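PDB 3LM8: thiamine pyrophosphokinase from Bacillus subtilis, which transfers a diphosphate group from ATP to thiamine, giving thiamine diphosphate and AMP in the salvage of the vitamin. Local coordinates for residues Arg153-Ile158 with Asn191-Ser196; Leu27-Asp32 with Ile44-Phe49; Leu14-Thr19 with Arg128-Gln133; His165-Thr170 with Cys179-Gly184. The protein carries 1 engineered substitution. All blocks are in the same frame, centred on the assembly; numbering follows the deposited sequence.

Interaction 1: Arg153-Ile158 with Asn191-Ser196; sequences RYISFI and NELIHS
E192 reaches R153 and Y154 across the contact, and its chain can be followed outward from the backbone. CB lies 3.8 Å from R153 O. CG, set beside its own backbone N (chi1 -79°), comes within 3.3 Å of R153 O, and from there the extended chain carries the carboxylate to the guanidinium. OE1 accepts a hydrogen bond from R153 NH1 at 3.2 Å within a salt bridge; it lies in the guanidinium plane, but NH1 meets it from above the carboxylate plane. OE2 lies 3.6 Å from Y154 CE2 and has a long, weak ion pair with K173. Glutamate suits this place because it has both the reach and the charge; an alanine here would probably leave R153 without this ionic partner and its guanidinium freer to turn.

Next to this pair of charges, the backbones of I155 and N191 form an antiparallel hydrogen-bonded pair, with I155 N 2.9 Å from N191 O and N191 N 3.0 Å from I155 O. Apolar I155 CD1 meets L193 CD1 at 3.6 Å. Strand 154-159, an outermost strand of the mixed sheet, pairs on its other flank with strand 207-212, while I155 and L193 both pack on I146 of strand 142-147, and N191 touches the bound thiamine.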
loop_
_atom_site.group_PDB
_atom_site.type_symbol
_atom_site.label_atom_id
_atom_site.label_comp_id
_atom_site.label_asym_id
_atom_site.label_seq_id
_atom_site.Cartn_x
_atom_site.Cartn_y
_atom_site.Cartn_z
ATOM N N ARG A 153 -6.241 16.041 0.036
ATOM C CA ARG A 153 -5.568 17.211 0.601
ATOM C C ARG A 153 -4.833 17.053 1.918
ATOM O O ARG A 153 -4.030 17.916 2.288
ATOM C CB ARG A 153 -6.562 18.363 0.756
ATOM C CG ARG A 153 -7.539 18.216 1.914
ATOM C CD ARG A 153 -8.476 19.403 1.951
ATOM N NE ARG A 153 -7.722 20.650 2.035
ATOM C CZ ARG A 153 -8.069 21.776 1.423
ATOM N NH1 ARG A 153 -7.322 22.862 1.560
ATOM N NH2 ARG A 153 -9.157 21.812 0.665
ATOM N N TYR A 154 -5.111 15.973 2.636
ATOM C CA TYR A 154 -4.455 15.761 3.920
ATOM C C TYR A 154 -3.270 14.819 3.826
ATOM O O TYR A 154 -3.297 13.824 3.107
ATOM C CB TYR A 154 -5.460 15.244 4.948
ATOM C CG TYR A 154 -6.684 16.125 5.089
ATOM C CD1 TYR A 154 -7.816 15.900 4.309
ATOM C CD2 TYR A 154 -6.703 17.191 5.997
ATOM C CE1 TYR A 154 -8.942 16.706 4.430
ATOM C CE2 TYR A 154 -7.821 18.003 6.124
ATOM C CZ TYR A 154 -8.941 17.757 5.339
ATOM O OH TYR A 154 -10.065 18.547 5.467
ATOM N N ILE A 155 -2.219 15.174 4.553
ATOM C CA ILE A 155 -0.980 14.412 4.594
ATOM C C ILE A 155 -0.664 14.288 6.067
ATOM O O ILE A 155 -0.368 15.294 6.698
ATOM C CB ILE A 155 0.166 15.201 3.952
ATOM C CG1 ILE A 155 -0.104 15.400 2.466
ATOM C CG2 ILE A 155 1.499 14.503 4.203
ATOM C CD1 ILE A 155 0.461 16.702 1.940
ATOM N N SER A 156 -0.734 13.076 6.610
ATOM C CA SER A 156 -0.441 12.854 8.021
ATOM C C SER A 156 0.841 12.049 8.192
ATOM O O SER A 156 1.190 11.232 7.346
ATOM C CB SER A 156 -1.595 12.110 8.686
ATOM O OG SER A 156 -2.796 12.858 8.604
ATOM N N PHE A 157 1.543 12.277 9.293
ATOM C CA PHE A 157 2.780 11.549 9.568
ATOM C C PHE A 157 2.650 10.871 10.919
ATOM O O PHE A 157 2.197 11.479 11.885
ATOM C CB PHE A 157 3.978 12.497 9.596
ATOM C CG PHE A 157 4.365 13.038 8.246
ATOM C CD1 PHE A 157 4.909 12.205 7.279
ATOM C CD2 PHE A 157 4.208 14.389 7.956
ATOM C CE1 PHE A 157 5.299 12.705 6.042
ATOM C CE2 PHE A 157 4.591 14.901 6.727
ATOM C CZ PHE A 157 5.139 14.061 5.766
ATOM N N ILE A 158 3.046 9.608 10.993
ATOM C CA ILE A 158 2.956 8.885 12.250
ATOM C C ILE A 158 4.199 8.052 12.510
ATOM O O ILE A 158 4.624 7.269 11.660
ATOM C CB ILE A 158 1.725 7.973 12.254
ATOM C CG1 ILE A 158 0.489 8.801 11.908
ATOM C CG2 ILE A 158 1.567 7.319 13.613
ATOM C CD1 ILE A 158 -0.749 7.994 11.713
ATOM N N ASN A 191 -2.031 17.263 8.223
ATOM C CA ASN A 191 -1.245 18.389 7.736
ATOM C C ASN A 191 -1.704 18.602 6.297
ATOM O O ASN A 191 -2.499 17.827 5.767
ATOM C CB ASN A 191 0.256 18.072 7.777
ATOM C CG ASN A 191 1.114 19.317 7.958
ATOM O OD1 ASN A 191 2.219 19.249 8.514
ATOM N ND2 ASN A 191 0.617 20.457 7.490
ATOM N N GLU A 192 -1.213 19.655 5.671
ATOM C CA GLU A 192 -1.577 19.959 4.296
ATOM C C GLU A 192 -0.389 20.604 3.616
ATOM O O GLU A 192 0.527 21.096 4.278
ATOM C CB GLU A 192 -2.761 20.927 4.259
ATOM C CG GLU A 192 -4.127 20.293 4.509
ATOM C CD GLU A 192 -5.227 21.333 4.675
ATOM O OE1 GLU A 192 -5.249 22.319 3.905
ATOM O OE2 GLU A 192 -6.078 21.158 5.573
ATOM N N LEU A 193 -0.398 20.594 2.291
ATOM C CA LEU A 193 0.679 21.221 1.537
ATOM C C LEU A 193 0.193 22.632 1.162
ATOM O O LEU A 193 -0.950 22.798 0.727
ATOM C CB LEU A 193 0.960 20.396 0.278
ATOM C CG LEU A 193 2.355 19.784 0.067
ATOM C CD1 LEU A 193 2.937 19.229 1.374
ATOM C CD2 LEU A 193 2.234 18.689 -0.998
ATOM N N ILE A 194 1.025 23.652 1.355
ATOM C CA ILE A 194 0.600 24.999 0.979
ATOM C C ILE A 194 1.288 25.440 -0.305
ATOM O O ILE A 194 0.989 26.493 -0.863
ATOM C CB ILE A 194 0.880 26.046 2.090
ATOM C CG1 ILE A 194 2.383 26.170 2.341
ATOM C CG2 ILE A 194 0.126 25.664 3.359
ATOM C CD1 ILE A 194 2.741 27.272 3.317
ATOM N N HIS A 195 2.209 24.613 -0.776
ATOM C CA HIS A 195 2.943 24.905 -1.997
ATOM C C HIS A 195 2.729 23.762 -2.989
ATOM O O HIS A 195 1.985 22.819 -2.707
ATOM C CB HIS A 195 4.439 25.051 -1.691
ATOM C CG HIS A 195 4.794 26.295 -0.931
ATOM N ND1 HIS A 195 3.858 27.073 -0.288
ATOM C CD2 HIS A 195 5.993 26.875 -0.690
ATOM C CE1 HIS A 195 4.462 28.079 0.318
ATOM N NE2 HIS A 195 5.759 27.981 0.091
ATOM N N SER A 196 3.378 23.846 -4.146
ATOM C CA SER A 196 3.256 22.804 -5.153
ATOM C C SER A 196 4.094 21.584 -4.738
ATOM O O SER A 196 3.708 20.444 -5.003
ATOM C CB SER A 196 3.709 23.332 -6.524
ATOM O OG SER A 196 5.076 23.719 -6.506
#

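Interaction 2: Leu27-Asp32 with Ile44-Phe49; sequences LWIGVD and IPVEAF
F49 meets I29 and V31 of the adjacent strand and, of the residues here, has the most surface buried by the contact. Its CB lies 4.0 Å from V31 CG2, while its ring, placed with CG beside the backbone N (chi1 -61°), leads toward I29, whose CD1 is 4.4 Å from F49 CE1. Both backbone polar groups of F49 bond to strand 26-31 and the residue after it: F49 N donates to G30 O at 2.8 Å and F49 O accepts from D32 N at 3.1 Å, both nearly along the C=O axis of the acceptor. An aromatic residue fits because its ring also finds partners beyond the strand, meeting Y73 and, edge-to-face, W88 of helix 81-92.

The pairing is parallel, as it must be in the beta-alpha-beta unit of strand 26-31, helix 33-41 and strand 47-49, where the helix carries the chain back to the starting end of the sheet.

I29 is the second large contributor. Branched at CB, it sends CG2 to V46 CG2 at 3.6 Å, whereas CD1 goes to the F49 ring. V46 completes the strip: its CG1 approaches L27 CD2 at 3.9 Å, and V46 N donates to W28 O at 2.8 Å in a nearly straight bond. On the opposite face of the sheet, G30 has no side chain, and a CB there would come up against P45 CG; P45 CB lies 3.6 Å from G30 N.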
loop_
_atom_site.group_PDB
_atom_site.type_symbol
_atom_site.label_atom_id
_atom_site.label_comp_id
_atom_site.label_asym_id
_atom_site.label_seq_id
_atom_site.Cartn_x
_atom_site.Cartn_y
_atom_site.Cartn_z
ATOM N N LEU A 27 3.067 -5.102 -13.771
ATOM C CA LEU A 27 2.535 -6.466 -13.719
ATOM C C LEU A 27 1.537 -6.537 -12.575
ATOM O O LEU A 27 1.680 -5.839 -11.555
ATOM C CB LEU A 27 3.639 -7.475 -13.427
ATOM C CG LEU A 27 4.783 -7.526 -14.429
ATOM C CD1 LEU A 27 6.054 -8.022 -13.737
ATOM C CD2 LEU A 27 4.378 -8.411 -15.608
ATOM N N TRP A 28 0.536 -7.390 -12.735
ATOM C CA TRP A 28 -0.469 -7.563 -11.698
ATOM C C TRP A 28 -0.499 -8.977 -11.121
ATOM O O TRP A 28 -0.171 -9.955 -11.797
ATOM C CB TRP A 28 -1.857 -7.236 -12.233
ATOM C CG TRP A 28 -2.073 -5.821 -12.645
ATOM C CD1 TRP A 28 -1.831 -5.287 -13.871
ATOM C CD2 TRP A 28 -2.707 -4.787 -11.873
ATOM N NE1 TRP A 28 -2.292 -3.989 -13.924
ATOM C CE2 TRP A 28 -2.832 -3.657 -12.710
ATOM C CE3 TRP A 28 -3.186 -4.709 -10.557
ATOM C CZ2 TRP A 28 -3.419 -2.462 -12.278
ATOM C CZ3 TRP A 28 -3.770 -3.521 -10.131
ATOM C CH2 TRP A 28 -3.882 -2.415 -10.989
ATOM N N ILE A 29 -0.890 -9.075 -9.858
ATOM C CA ILE A 29 -1.010 -10.367 -9.200
ATOM C C ILE A 29 -2.209 -10.268 -8.281
ATOM O O ILE A 29 -2.449 -9.216 -7.692
ATOM C CB ILE A 29 0.244 -10.738 -8.368
ATOM C CG1 ILE A 29 0.597 -9.608 -7.407
ATOM C CG2 ILE A 29 1.405 -11.042 -9.286
ATOM C CD1 ILE A 29 1.728 -9.962 -6.458
ATOM N N GLY A 30 -2.969 -11.357 -8.188
ATOM C CA GLY A 30 -4.144 -11.377 -7.342
ATOM C C GLY A 30 -3.943 -12.217 -6.101
ATOM O O GLY A 30 -3.286 -13.260 -6.141
ATOM N N VAL A 31 -4.512 -11.753 -4.993
ATOM C CA VAL A 31 -4.412 -12.438 -3.708
ATOM C C VAL A 31 -5.826 -12.601 -3.177
ATOM O O VAL A 31 -6.560 -11.631 -3.066
ATOM C CB VAL A 31 -3.554 -11.604 -2.695
ATOM C CG1 VAL A 31 -3.803 -12.069 -1.275
ATOM C CG2 VAL A 31 -2.060 -11.722 -3.037
ATOM N N ASP A 32 -6.212 -13.832 -2.871
ATOM C CA ASP A 32 -7.550 -14.103 -2.355
ATOM C C ASP A 32 -8.596 -13.561 -3.315
ATOM O O ASP A 32 -8.360 -13.519 -4.514
ATOM C CB ASP A 32 -7.717 -13.453 -0.979
ATOM C CG ASP A 32 -9.039 -13.816 -0.311
ATOM O OD1 ASP A 32 -9.364 -15.027 -0.246
ATOM O OD2 ASP A 32 -9.747 -12.892 0.154
ATOM N N ILE A 44 -5.957 -9.268 -15.862
ATOM C CA ILE A 44 -5.639 -10.663 -15.598
ATOM C C ILE A 44 -4.315 -10.704 -14.824
ATOM O O ILE A 44 -3.328 -10.095 -15.222
ATOM C CB ILE A 44 -5.467 -11.464 -16.915
ATOM C CG1 ILE A 44 -6.729 -11.352 -17.777
ATOM C CG2 ILE A 44 -5.165 -12.925 -16.593
ATOM C CD1 ILE A 44 -7.919 -12.150 -17.269
ATOM N N PRO A 45 -4.288 -11.421 -13.699
ATOM C CA PRO A 45 -3.073 -11.527 -12.886
ATOM C C PRO A 45 -2.046 -12.413 -13.601
ATOM O O PRO A 45 -2.430 -13.292 -14.369
ATOM C CB PRO A 45 -3.570 -12.183 -11.597
ATOM C CG PRO A 45 -5.094 -11.979 -11.630
ATOM C CD PRO A 45 -5.431 -12.103 -13.065
ATOM N N VAL A 46 -0.752 -12.190 -13.364
ATOM C CA VAL A 46 0.265 -13.031 -13.988
ATOM C C VAL A 46 0.351 -14.246 -13.083
ATOM O O VAL A 46 0.500 -15.379 -13.542
ATOM C CB VAL A 46 1.659 -12.344 -14.060
ATOM C CG1 VAL A 46 1.562 -11.025 -14.827
ATOM C CG2 VAL A 46 2.196 -12.094 -12.673
ATOM N N GLU A 47 0.241 -13.993 -11.784
ATOM C CA GLU A 47 0.274 -15.046 -10.778
ATOM C C GLU A 47 -0.886 -14.746 -9.827
ATOM O O GLU A 47 -1.513 -13.692 -9.917
ATOM C CB GLU A 47 1.592 -15.028 -9.983
ATOM C CG GLU A 47 2.870 -14.826 -10.794
ATOM C CD GLU A 47 3.315 -16.046 -11.609
ATOM O OE1 GLU A 47 4.345 -15.921 -12.319
ATOM O OE2 GLU A 47 2.653 -17.113 -11.542
ATOM N N ALA A 48 -1.165 -15.677 -8.924
ATOM C CA ALA A 48 -2.228 -15.515 -7.940
ATOM C C ALA A 48 -1.822 -16.292 -6.695
ATOM O O ALA A 48 -1.325 -17.414 -6.789
ATOM C CB ALA A 48 -3.562 -16.043 -8.494
ATOM N N PHE A 49 -2.026 -15.684 -5.532
ATOM C CA PHE A 49 -1.669 -16.311 -4.262
ATOM C C PHE A 49 -2.871 -16.536 -3.338
ATOM O O PHE A 49 -3.810 -15.736 -3.300
ATOM C CB PHE A 49 -0.634 -15.458 -3.529
ATOM C CG PHE A 49 0.646 -15.274 -4.279
ATOM C CD1 PHE A 49 0.684 -14.524 -5.447
ATOM C CD2 PHE A 49 1.832 -15.828 -3.798
ATOM C CE1 PHE A 49 1.887 -14.321 -6.127
ATOM C CE2 PHE A 49 3.050 -15.632 -4.475
ATOM C CZ PHE A 49 3.074 -14.878 -5.636
#

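Interaction 3: Leu14-Thr19 with Arg128-Gln133; sequences LIPDLT and RLIDKQ
I130 meets P16 where strand 126-131, an inner strand of the mixed sheet in this alpha/beta fold, runs out into the short turn that leads to its antiparallel neighbour, strand 134-139. The loop after strand 3-7 lies across this end of the strand. I130 CG2, anti to its own backbone N because CG1 lies beside that N (chi1 -52°), touches P16 CG at 3.8 Å. A branched isoleucine serves both directions, since its side chain also packs on F100 of strand 96-100 and on H135 of strand 134-139.

D131 comes next and contributes largely through atoms close to the backbone. Its carbonyl O lies 3.3 Å from P16 CG, so the proline ring rests against the peptide that joins D131 to K132; P16 CD is 3.7 Å from D131 C. Proline suits a place beside this peptide because it offers a compact apolar ring and has no N-H that would need an acceptor. D131 CB is 3.3 Å from L14 O.

K132 closes the contact. Its backbone N donates to L14 O, the one hydrogen bond between the segments, with an angle of 157° at the hydrogen; the modelled length is too short to be read closely at this resolution. The side chain then leads away from the loop, as befits an exposed lysine, and touches L215. K132 CB passes 3.2 Å from L14 O.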
loop_
_atom_site.group_PDB
_atom_site.type_symbol
_atom_site.label_atom_id
_atom_site.label_comp_id
_atom_site.label_asym_id
_atom_site.label_seq_id
_atom_site.Cartn_x
_atom_site.Cartn_y
_atom_site.Cartn_z
ATOM N N LEU A 14 -13.977 -0.341 -1.307
ATOM C CA LEU A 14 -12.936 0.490 -0.721
ATOM C C LEU A 14 -11.746 0.605 -1.665
ATOM O O LEU A 14 -10.789 1.326 -1.381
ATOM C CB LEU A 14 -12.470 -0.080 0.625
ATOM C CG LEU A 14 -13.374 0.046 1.861
ATOM C CD1 LEU A 14 -13.876 1.469 1.969
ATOM C CD2 LEU A 14 -14.545 -0.905 1.766
ATOM N N ILE A 15 -11.827 -0.098 -2.793
ATOM C CA ILE A 15 -10.764 -0.117 -3.796
ATOM C C ILE A 15 -11.018 0.848 -4.959
ATOM O O ILE A 15 -12.136 0.944 -5.470
ATOM C CB ILE A 15 -10.586 -1.546 -4.345
ATOM C CG1 ILE A 15 -10.363 -2.511 -3.186
ATOM C CG2 ILE A 15 -9.405 -1.610 -5.300
ATOM C CD1 ILE A 15 -10.183 -3.925 -3.621
ATOM N N PRO A 16 -9.969 1.571 -5.396
ATOM C CA PRO A 16 -10.025 2.545 -6.492
ATOM C C PRO A 16 -10.153 1.883 -7.842
ATOM O O PRO A 16 -10.164 0.659 -7.957
ATOM C CB PRO A 16 -8.676 3.270 -6.401
ATOM C CG PRO A 16 -8.144 2.912 -5.052
ATOM C CD PRO A 16 -8.608 1.510 -4.843
ATOM N N ASP A 17 -10.230 2.715 -8.868
ATOM C CA ASP A 17 -10.285 2.240 -10.234
ATOM C C ASP A 17 -8.882 1.678 -10.496
ATOM O O ASP A 17 -7.871 2.382 -10.360
ATOM C CB ASP A 17 -10.573 3.417 -11.172
ATOM C CG ASP A 17 -10.152 3.145 -12.602
ATOM O OD1 ASP A 17 -9.736 4.114 -13.277
ATOM O OD2 ASP A 17 -10.242 1.977 -13.055
ATOM N N LEU A 18 -8.804 0.403 -10.842
ATOM C CA LEU A 18 -7.503 -0.181 -11.108
ATOM C C LEU A 18 -7.077 0.155 -12.543
ATOM O O LEU A 18 -5.902 0.406 -12.807
ATOM C CB LEU A 18 -7.560 -1.698 -10.884
ATOM C CG LEU A 18 -8.074 -2.076 -9.491
ATOM C CD1 LEU A 18 -8.168 -3.598 -9.341
ATOM C CD2 LEU A 18 -7.139 -1.487 -8.449
ATOM N N THR A 19 -8.053 0.171 -13.452
ATOM C CA THR A 19 -7.835 0.470 -14.866
ATOM C C THR A 19 -6.768 1.539 -15.116
ATOM O O THR A 19 -5.781 1.291 -15.816
ATOM C CB THR A 19 -9.160 0.929 -15.528
ATOM O OG1 THR A 19 -10.073 -0.174 -15.567
ATOM C CG2 THR A 19 -8.926 1.426 -16.943
ATOM N N ARG A 128 3.737 1.170 -1.602
ATOM C CA ARG A 128 2.639 2.082 -1.300
ATOM C C ARG A 128 1.340 1.308 -1.159
ATOM O O ARG A 128 1.056 0.445 -1.982
ATOM C CB ARG A 128 2.522 3.115 -2.432
ATOM C CG ARG A 128 1.252 3.925 -2.415
ATOM C CD ARG A 128 1.173 4.884 -3.600
ATOM N NE ARG A 128 2.180 5.938 -3.541
ATOM C CZ ARG A 128 3.232 6.016 -4.348
ATOM N NH1 ARG A 128 3.429 5.101 -5.289
ATOM N NH2 ARG A 128 4.092 7.013 -4.213
ATOM N N LEU A 129 0.565 1.588 -0.114
ATOM C CA LEU A 129 -0.720 0.898 0.062
ATOM C C LEU A 129 -1.771 1.855 -0.454
ATOM O O LEU A 129 -1.692 3.048 -0.191
ATOM C CB LEU A 129 -1.013 0.587 1.532
ATOM C CG LEU A 129 0.054 -0.022 2.449
ATOM C CD1 LEU A 129 -0.612 -0.314 3.795
ATOM C CD2 LEU A 129 0.657 -1.296 1.850
ATOM N N ILE A 130 -2.759 1.344 -1.180
ATOM C CA ILE A 130 -3.789 2.220 -1.735
ATOM C C ILE A 130 -5.232 1.734 -1.642
ATOM O O ILE A 130 -5.531 0.563 -1.899
ATOM C CB ILE A 130 -3.553 2.480 -3.226
ATOM C CG1 ILE A 130 -2.123 2.958 -3.469
ATOM C CG2 ILE A 130 -4.579 3.490 -3.730
ATOM C CD1 ILE A 130 -1.805 3.140 -4.937
ATOM N N ASP A 131 -6.124 2.657 -1.294
ATOM C CA ASP A 131 -7.551 2.376 -1.223
ATOM C C ASP A 131 -8.308 3.596 -1.763
ATOM O O ASP A 131 -7.698 4.572 -2.215
ATOM C CB ASP A 131 -7.989 2.007 0.208
ATOM C CG ASP A 131 -8.245 3.217 1.096
ATOM O OD1 ASP A 131 -7.308 4.004 1.315
ATOM O OD2 ASP A 131 -9.390 3.375 1.587
ATOM N N LYS A 132 -9.632 3.524 -1.737
ATOM C CA LYS A 132 -10.484 4.595 -2.240
ATOM C C LYS A 132 -10.102 6.013 -1.777
ATOM O O LYS A 132 -10.300 6.976 -2.512
ATOM C CB LYS A 132 -11.941 4.283 -1.871
ATOM C CG LYS A 132 -12.918 5.443 -2.016
ATOM C CD LYS A 132 -14.207 5.157 -1.241
ATOM C CE LYS A 132 -15.158 6.347 -1.244
ATOM N NZ LYS A 132 -15.579 6.740 -2.619
ATOM N N GLN A 133 -9.570 6.162 -0.571
ATOM C CA GLN A 133 -9.211 7.505 -0.133
ATOM C C GLN A 133 -7.924 7.656 0.658
ATOM O O GLN A 133 -7.729 8.667 1.334
ATOM C CB GLN A 133 -10.380 8.162 0.635
ATOM C CG GLN A 133 -11.079 7.304 1.668
ATOM C CD GLN A 133 -12.382 7.942 2.149
ATOM O OE1 GLN A 133 -12.371 9.014 2.751
ATOM N NE2 GLN A 133 -13.511 7.285 1.874
#

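Interaction 4: His165-Thr170 with Cys179-Gly184; sequences HELTLT and CHITLG
H165 and H180 form an edge-to-face aromatic pair, their ring planes 74° apart and their centroids separated by 4.4 Å. The edge belongs to H180: its CE1 comes over one face of the H165 ring, offset toward the rim, and lies 3.2 Å from H165 NE2. The two side chains run side by side and point the same way. H180 CG is anti to its backbone N (chi1 179°), while the H165 ring, whose ND1 makes a weak hydrogen bond to D163 O, supplies the surface. Histidine suits this partly exposed place because a small ring can stack and still offer polar edges. An alanine in place of H165 would probably leave the H180 edge without its facing ring and more free to turn.

Backbone hydrogen bonds join L167 and C179 as an antiparallel pair: L167 N donates to C179 O at 2.6 Å, in the carbonyl plane and on a lone pair, and C179 N returns a bond to L167 O at 2.9 Å. They belong to the beta hairpin of strands 167-170 and 176-181, and here the hairpin carries a G1 beta bulge, E166 and L167 both facing C179. E166 takes the positive phi (55°) of the bulge's first position, one often held by glycine, and the chain turns a corner there.

Apolar packing falls to L167 and I181. L167 CD2 meets I181 CG1 at 3.5 Å, two aliphatic side chains packing on the buried side of the hairpin, where L167 also rests on F202 and I181 on C188 and P159.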
loop_
_atom_site.group_PDB
_atom_site.type_symbol
_atom_site.label_atom_id
_atom_site.label_comp_id
_atom_site.label_asym_id
_atom_site.label_seq_id
_atom_site.Cartn_x
_atom_site.Cartn_y
_atom_site.Cartn_z
ATOM N N HIS A 165 13.421 11.459 15.022
ATOM C CA HIS A 165 14.390 12.496 15.365
ATOM C C HIS A 165 14.672 13.506 14.277
ATOM O O HIS A 165 14.896 13.146 13.125
ATOM C CB HIS A 165 15.708 11.853 15.802
ATOM C CG HIS A 165 15.590 11.052 17.059
ATOM N ND1 HIS A 165 14.808 9.921 17.147
ATOM C CD2 HIS A 165 16.117 11.243 18.290
ATOM C CE1 HIS A 165 14.856 9.449 18.380
ATOM N NE2 HIS A 165 15.643 10.234 19.094
ATOM N N GLU A 166 14.671 14.775 14.671
ATOM C CA GLU A 166 14.942 15.891 13.770
ATOM C C GLU A 166 14.038 15.945 12.535
ATOM O O GLU A 166 14.518 16.051 11.405
ATOM C CB GLU A 166 16.415 15.865 13.340
ATOM C CG GLU A 166 17.404 16.071 14.474
ATOM C CD GLU A 166 18.852 16.070 13.990
ATOM O OE1 GLU A 166 19.137 16.714 12.953
ATOM O OE2 GLU A 166 19.710 15.437 14.648
ATOM N N LEU A 167 12.729 15.886 12.766
ATOM C CA LEU A 167 11.751 15.936 11.688
ATOM C C LEU A 167 11.559 17.369 11.223
ATOM O O LEU A 167 11.276 18.257 12.028
ATOM C CB LEU A 167 10.398 15.382 12.155
ATOM C CG LEU A 167 9.233 15.484 11.151
ATOM C CD1 LEU A 167 9.577 14.718 9.886
ATOM C CD2 LEU A 167 7.955 14.916 11.757
ATOM N N THR A 168 11.711 17.585 9.922
ATOM C CA THR A 168 11.542 18.904 9.333
ATOM C C THR A 168 10.510 18.848 8.221
ATOM O O THR A 168 10.555 17.971 7.361
ATOM C CB THR A 168 12.869 19.426 8.758
ATOM O OG1 THR A 168 13.768 19.724 9.836
ATOM C CG2 THR A 168 12.631 20.680 7.914
ATOM N N LEU A 169 9.578 19.789 8.247
ATOM C CA LEU A 169 8.527 19.852 7.239
ATOM C C LEU A 169 8.563 21.205 6.533
ATOM O O LEU A 169 8.620 22.251 7.177
ATOM C CB LEU A 169 7.164 19.637 7.900
ATOM C CG LEU A 169 7.033 18.334 8.683
ATOM C CD1 LEU A 169 5.685 18.296 9.367
ATOM C CD2 LEU A 169 7.184 17.149 7.755
ATOM N N THR A 170 8.521 21.182 5.208
ATOM C CA THR A 170 8.572 22.411 4.434
ATOM C C THR A 170 7.597 22.378 3.281
ATOM O O THR A 170 7.616 21.448 2.477
ATOM C CB THR A 170 9.972 22.636 3.865
ATOM O OG1 THR A 170 10.915 22.693 4.941
ATOM C CG2 THR A 170 10.020 23.938 3.077
ATOM N N CYS A 179 12.432 18.858 14.582
ATOM C CA CYS A 179 11.551 18.490 15.679
ATOM C C CYS A 179 11.711 17.018 16.076
ATOM O O CYS A 179 11.997 16.162 15.239
ATOM C CB CYS A 179 10.106 18.771 15.234
ATOM S SG CYS A 179 8.842 18.774 16.516
ATOM N N HIS A 180 11.541 16.739 17.365
ATOM C CA HIS A 180 11.622 15.377 17.890
ATOM C C HIS A 180 10.194 14.886 18.123
ATOM O O HIS A 180 9.485 15.418 18.979
ATOM C CB HIS A 180 12.366 15.348 19.222
ATOM C CG HIS A 180 12.453 13.984 19.828
ATOM N ND1 HIS A 180 13.255 12.989 19.312
ATOM C CD2 HIS A 180 11.819 13.439 20.892
ATOM C CE1 HIS A 180 13.115 11.891 20.032
ATOM N NE2 HIS A 180 12.249 12.137 20.998
ATOM N N ILE A 181 9.769 13.884 17.361
ATOM C CA ILE A 181 8.419 13.350 17.504
ATOM C C ILE A 181 8.471 12.065 18.315
ATOM O O ILE A 181 9.097 11.080 17.913
ATOM C CB ILE A 181 7.760 13.068 16.119
ATOM C CG1 ILE A 181 7.820 14.321 15.247
ATOM C CG2 ILE A 181 6.294 12.685 16.300
ATOM C CD1 ILE A 181 7.087 15.493 15.840
ATOM N N THR A 182 7.814 12.087 19.467
ATOM C CA THR A 182 7.792 10.930 20.345
ATOM C C THR A 182 6.759 9.905 19.882
ATOM O O THR A 182 5.716 10.259 19.335
ATOM C CB THR A 182 7.495 11.346 21.798
ATOM O OG1 THR A 182 7.629 10.207 22.651
ATOM C CG2 THR A 182 6.077 11.910 21.923
ATOM N N LEU A 183 7.064 8.632 20.106
ATOM C CA LEU A 183 6.192 7.533 19.711
ATOM C C LEU A 183 4.781 7.629 20.293
ATOM O O LEU A 183 4.605 7.823 21.497
ATOM C CB LEU A 183 6.823 6.210 20.139
ATOM C CG LEU A 183 6.029 4.953 19.810
ATOM C CD1 LEU A 183 6.278 4.534 18.357
ATOM C CD2 LEU A 183 6.424 3.859 20.764
ATOM N N GLY A 184 3.778 7.481 19.432
ATOM C CA GLY A 184 2.399 7.539 19.887
ATOM C C GLY A 184 1.754 8.896 19.689
ATOM O O GLY A 184 0.540 9.047 19.837
#

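In the fold
Interactions 2 and 3 belong to the alpha/beta part of the chain, interactions 1 and 4 to the thiamine-binding part, and interactions 1, 2 and 3 all reach the same mixed sheet. The centre of interaction 3 lies about 9 Å from the centre of the chain, that of interaction 4 about 23 Å. Each is partly buried. Interaction 2 combines parallel strand bonds with aliphatic and aromatic packing; interaction 3 is a small loop-to-strand contact; at their more exposed margins interaction 1 adds a salt bridge and interaction 4 a histidine pair. L18 packs on W28 between interactions 3 and 2, and F157 on L169 between interactions 1 and 4.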